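Local coordinates for high-potential iron-sulfur protein (PDB 1HLQ), which carries electrons through a high-potential [4Fe-4S] cluster in the anaerobic and photosynthetic electron transport of purple bacteria, at residues 15-20 against 60-65; 39-44 against 69-74. One frame throughout, in Å; residues are numbered along the deposited sequence. Where two conformers were deposited one is given.

Contact 1 (15-20 against 60-65). With SF4 (iron/sulfur cluster), chain G.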
# COMPACT_ATOMS: atom_id res chain seq x y z
N LEU A 15 1.62 4.60 7.58
CA LEU A 15 1.02 5.72 6.89
C LEU A 15 0.45 6.78 7.83
O LEU A 15 -0.25 7.70 7.40
CB LEU A 15 -0.10 5.22 5.96
CG LEU A 15 0.36 4.40 4.76
CD1 LEU A 15 -0.79 3.69 4.09
CD2 LEU A 15 1.07 5.31 3.76
N GLY A 16 0.71 6.67 9.13
CA GLY A 16 0.17 7.62 10.10
C GLY A 16 -1.35 7.66 10.09
O GLY A 16 -1.96 8.70 10.34
N TYR A 17 -2.01 6.53 9.77
CA TYR A 17 -3.46 6.53 9.71
C TYR A 17 -4.10 6.81 11.06
O TYR A 17 -3.73 6.27 12.09
CB TYR A 17 -3.97 5.15 9.23
CG TYR A 17 -5.48 5.02 9.30
CD1 TYR A 17 -6.32 5.49 8.31
CD2 TYR A 17 -6.07 4.39 10.39
CE1 TYR A 17 -7.69 5.40 8.43
CE2 TYR A 17 -7.44 4.28 10.53
CZ TYR A 17 -8.25 4.76 9.52
OH TYR A 17 -9.62 4.67 9.62
N VAL A 18 -5.13 7.66 11.00
CA VAL A 18 -5.95 7.95 12.18
C VAL A 18 -7.40 7.81 11.73
O VAL A 18 -7.77 8.17 10.62
CB VAL A 18 -5.71 9.31 12.83
CG1 VAL A 18 -4.41 9.33 13.62
CG2 VAL A 18 -5.75 10.41 11.79
N ALA A 19 -8.25 7.35 12.66
CA ALA A 19 -9.66 7.23 12.36
C ALA A 19 -10.38 8.57 12.38
O ALA A 19 -11.49 8.65 11.86
CB ALA A 19 -10.36 6.29 13.33
N ASP A 20 -9.71 9.61 12.87
CA ASP A 20 -10.30 10.95 12.93
C ASP A 20 -9.19 11.93 12.53
O ASP A 20 -8.21 12.05 13.24
CB ASP A 20 -10.77 11.25 14.34
CG ASP A 20 -11.39 12.61 14.55
OD1 ASP A 20 -11.99 12.77 15.65
OD2 ASP A 20 -11.28 13.50 13.69
N LYS A 60 -10.17 -4.73 5.25
CA LYS A 60 -10.72 -3.83 6.26
C LYS A 60 -11.39 -2.62 5.63
O LYS A 60 -11.58 -2.53 4.42
CB LYS A 60 -9.58 -3.40 7.19
CG LYS A 60 -8.90 -4.51 7.95
CD LYS A 60 -8.15 -4.15 9.19
CE LYS A 60 -7.47 -5.35 9.83
NZ LYS A 60 -6.97 -5.08 11.20
N GLU A 61 -11.88 -1.74 6.50
CA GLU A 61 -12.49 -0.49 6.08
C GLU A 61 -11.87 0.64 6.91
O GLU A 61 -11.39 0.41 8.01
CB GLU A 61 -14.02 -0.48 6.25
CG GLU A 61 -14.69 -1.35 5.19
CD GLU A 61 -16.19 -1.37 5.20
OE1 GLU A 61 -16.75 -1.91 4.21
OE2 GLU A 61 -16.83 -0.91 6.15
N VAL A 62 -11.87 1.83 6.30
CA VAL A 62 -11.39 3.02 6.99
C VAL A 62 -12.59 3.88 7.37
O VAL A 62 -13.67 3.72 6.79
CB VAL A 62 -10.40 3.83 6.14
CG1 VAL A 62 -9.12 3.02 5.91
CG2 VAL A 62 -11.00 4.29 4.82
N VAL A 63 -12.42 4.78 8.32
CA VAL A 63 -13.48 5.69 8.75
C VAL A 63 -13.41 6.92 7.84
O VAL A 63 -12.32 7.49 7.64
CB VAL A 63 -13.32 6.06 10.22
CG1 VAL A 63 -14.35 7.08 10.67
CG2 VAL A 63 -13.48 4.78 11.05
N ALA A 64 -14.54 7.39 7.33
CA ALA A 64 -14.60 8.49 6.38
C ALA A 64 -14.02 9.80 6.91
O ALA A 64 -13.46 10.61 6.14
CB ALA A 64 -16.03 8.67 5.91
N LYS A 65 -14.10 9.99 8.20
CA LYS A 65 -13.58 11.08 8.97
C LYS A 65 -12.08 11.00 9.16
O LYS A 65 -11.44 11.90 9.70
CB LYS A 65 -14.12 11.00 10.43
CG LYS A 65 -15.52 11.49 10.65
CD LYS A 65 -15.97 11.32 12.10
CE LYS A 65 -15.08 12.07 13.07
NZ LYS A 65 -15.82 12.30 14.35
FE1 SF4 G . -8.10 7.50 3.90
FE2 SF4 G . -7.07 8.16 1.44
FE3 SF4 G . -7.12 5.58 2.27
FE4 SF4 G . -5.45 7.36 3.44
S1 SF4 G . -5.36 6.72 1.23
S2 SF4 G . -6.79 5.82 4.58
S3 SF4 G . -6.69 9.30 3.42
S4 SF4 G . -8.98 6.83 1.87
O HOH W 1 -13.90 14.75 15.94

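Contact 2 (39-44 against 69-74). With SF4 (iron/sulfur cluster), chain G.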
# COMPACT_ATOMS: atom_id res chain seq x y z
N SER A 39 -12.99 10.89 3.33
CA SER A 39 -14.15 11.31 2.55
C SER A 39 -13.76 12.25 1.41
O SER A 39 -14.51 12.34 0.44
CB SER A 39 -15.19 11.98 3.44
OG SER A 39 -14.64 13.12 4.06
N THR A 40 -12.65 12.99 1.52
CA THR A 40 -12.23 13.89 0.46
C THR A 40 -11.03 13.37 -0.30
O THR A 40 -10.43 14.09 -1.12
CB THR A 40 -11.90 15.30 0.99
OG1 THR A 40 -10.77 15.27 1.88
CG2 THR A 40 -13.10 15.91 1.70
N CYS A 41 -10.68 12.11 -0.11
CA CYS A 41 -9.53 11.46 -0.74
C CYS A 41 -9.90 10.76 -2.03
O CYS A 41 -10.92 10.06 -2.10
CB CYS A 41 -8.92 10.45 0.25
SG CYS A 41 -7.48 9.57 -0.37
N ALA A 42 -9.04 10.85 -3.04
CA ALA A 42 -9.29 10.20 -4.32
C ALA A 42 -9.29 8.68 -4.23
O ALA A 42 -9.82 7.98 -5.10
CB ALA A 42 -8.26 10.67 -5.34
N LEU A 43 -8.67 8.10 -3.20
CA LEU A 43 -8.58 6.66 -3.04
C LEU A 43 -9.75 6.05 -2.30
O LEU A 43 -9.99 4.84 -2.47
CB LEU A 43 -7.24 6.28 -2.38
CG LEU A 43 -5.99 6.76 -3.14
CD1 LEU A 43 -4.73 6.34 -2.42
CD2 LEU A 43 -5.98 6.27 -4.58
N TYR A 44 -10.49 6.82 -1.53
CA TYR A 44 -11.60 6.29 -0.74
C TYR A 44 -12.68 5.70 -1.65
O TYR A 44 -13.09 6.34 -2.62
CB TYR A 44 -12.19 7.36 0.15
CG TYR A 44 -13.30 6.95 1.09
CD1 TYR A 44 -14.53 7.57 1.05
CD2 TYR A 44 -13.09 5.96 2.06
CE1 TYR A 44 -15.54 7.21 1.93
CE2 TYR A 44 -14.09 5.60 2.94
CZ TYR A 44 -15.32 6.23 2.87
OH TYR A 44 -16.33 5.89 3.73
N SER A 69 -1.27 9.43 5.49
CA SER A 69 -0.28 10.25 4.79
C SER A 69 -0.40 10.19 3.29
O SER A 69 0.14 11.07 2.60
CB SER A 69 1.09 9.71 5.24
OG SER A 69 2.17 10.43 4.69
N ALA A 70 -1.06 9.19 2.72
CA ALA A 70 -1.30 9.07 1.30
C ALA A 70 -2.50 9.88 0.82
O ALA A 70 -2.87 9.77 -0.36
CB ALA A 70 -1.50 7.60 0.92
N TRP A 71 -3.14 10.65 1.72
CA TRP A 71 -4.31 11.42 1.31
C TRP A 71 -4.09 12.06 -0.05
O TRP A 71 -3.11 12.80 -0.19
CB TRP A 71 -4.67 12.46 2.36
CG TRP A 71 -5.89 13.23 1.95
CD1 TRP A 71 -7.18 12.89 2.19
CD2 TRP A 71 -5.92 14.46 1.21
NE1 TRP A 71 -8.04 13.80 1.63
CE2 TRP A 71 -7.28 14.79 1.03
CE3 TRP A 71 -4.93 15.31 0.69
CZ2 TRP A 71 -7.70 15.93 0.35
CZ3 TRP A 71 -5.36 16.43 0.02
CH2 TRP A 71 -6.71 16.73 -0.14
N ALA A 72 -4.98 11.77 -0.98
CA ALA A 72 -4.79 12.17 -2.36
C ALA A 72 -5.86 13.14 -2.81
O ALA A 72 -7.02 12.77 -2.88
CB ALA A 72 -4.75 10.90 -3.21
N LYS A 73 -5.45 14.37 -3.11
CA LYS A 73 -6.40 15.39 -3.58
C LYS A 73 -6.92 14.93 -4.94
O LYS A 73 -6.15 14.42 -5.75
CB LYS A 73 -5.69 16.74 -3.64
CG LYS A 73 -6.57 17.96 -3.83
CD LYS A 73 -6.55 18.41 -5.28
CE LYS A 73 -7.20 19.77 -5.48
NZ LYS A 73 -6.37 20.88 -4.92
N LYS A 74 -8.22 15.02 -5.16
CA LYS A 74 -8.79 14.55 -6.43
C LYS A 74 -8.39 15.36 -7.65
O LYS A 74 -8.28 16.59 -7.60
CB LYS A 74 -10.32 14.55 -6.28
CG LYS A 74 -10.79 13.67 -5.13
CD LYS A 74 -12.27 13.81 -4.83
CE LYS A 74 -12.65 12.94 -3.65
NZ LYS A 74 -14.13 12.87 -3.48
FE1 SF4 G . -8.10 7.50 3.90
FE2 SF4 G . -7.07 8.16 1.44
FE3 SF4 G . -7.12 5.58 2.27
FE4 SF4 G . -5.45 7.36 3.44
S1 SF4 G . -5.36 6.72 1.23
S2 SF4 G . -6.79 5.82 4.58
S3 SF4 G . -6.69 9.30 3.42
S4 SF4 G . -8.98 6.83 1.87
O HOH W 2 -13.66 10.61 -1.73
O HOH W 3 -9.96 16.18 -2.80

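Contact 1 (15-20 against 60-65)
Tyr17 carries the buried half of this contact. With CG anti to the backbone N (chi1 173°), the phenol reaches across to strand 62-63, where the backbone N-H of Val63 donates to Tyr17 OH over 3.1 Å, almost straight at 172° and close to the ring plane. Farther back along the ring, Tyr17 CE1 rests 3.7 Å from Val62 CG1, and the two side chains cross obliquely. The same methyl lies 3.9 Å from SF4 S2, and Tyr17 CD1 3.8 Å from that sulfide, so an aromatic and a beta-branched aliphatic group together line the cluster pocket of the HiPIP fold, apolar cover of a kind that limits water at the sulfides. An alanine in place of Tyr17 would probably leave the Val63 N-H without this acceptor and uncover part of the cluster. Toward the surface the packing loosens. Ala19 offers only a methyl to Val63, and its carbonyl O lies 3.5 Å from Val63 CG1. Beyond it Asp20 and Lys65 run side by side, yet Asp20 OD1 and Lys65 NZ stay 4.1 Å apart, too far for a salt bridge; a water donates to OD1 and accepts only weakly from NZ, while Asp20 OD2 bonds to Thr22.

Contact 2 (39-44 against 69-74)
Cys41 is fastened to the cluster and to the 69-74 backbone at once. Its CB lies 3.6 Å from Trp71 CD1, packing obliquely against the indole. From there SG, anti to the backbone N (chi1 -179°), reaches SF4 FE2 at 2.3 Å. Two amides also point at this sulfur: Ala72 N donates from across the contact over 3.4 Å at 166°, and Leu43 N donates from the cysteine's own segment. Such N-H groups would be expected to stabilise negative charge on the thiolate and so to influence the cluster potential. One residue on, Ala42 N donates to Ala72 O over 2.8 Å, in the carbonyl plane, so Ala72 is held twice, by its N and by its O. Alanine suits both places: Ala42 CB and Ala72 CB lie 4.1 Å apart, small enough to let the backbones approach. Trp71 NE1 gives a more bent bond (136°) to Thr40 OG1, 3.1 Å away near the ring plane; that hydroxyl also bonds to Asp35 O and Ser37 N. At the outer edge the extended chain of Lys74 lays CE 3.6 Å from Thr40 O, and its NZ donates to a water within hydrogen-bonding reach of Ser39 O and Cys41 O. Leu43, Ala70 and Trp71 bring apolar groups up to the sulfides, and amide-to-thiolate bonding within such a lining is characteristic of the HiPIP [4Fe-4S] site.

In the fold
The two contacts lie about 11 Å apart, centre to centre, and both touch the one cluster. Their segments alternate along the chain, 15-20, 39-44, 60-65 and 69-74, so each contact joins one segment to another later in the chain, and the two connections cross. In contact 1, segment 15-20 follows helix 10-14 and segment 60-65 holds strand 62-63, which pairs antiparallel with 51-52; contact 2 is built from loops. Direct bridges include probable hydrogen bonds from Ser69 N to Leu15 O and from Ser39 N to Ala64 O, and packing of Val62 on Tyr44. In a chain with little regular secondary structure, the cluster is thus a common centre around which segments far apart in sequence gather.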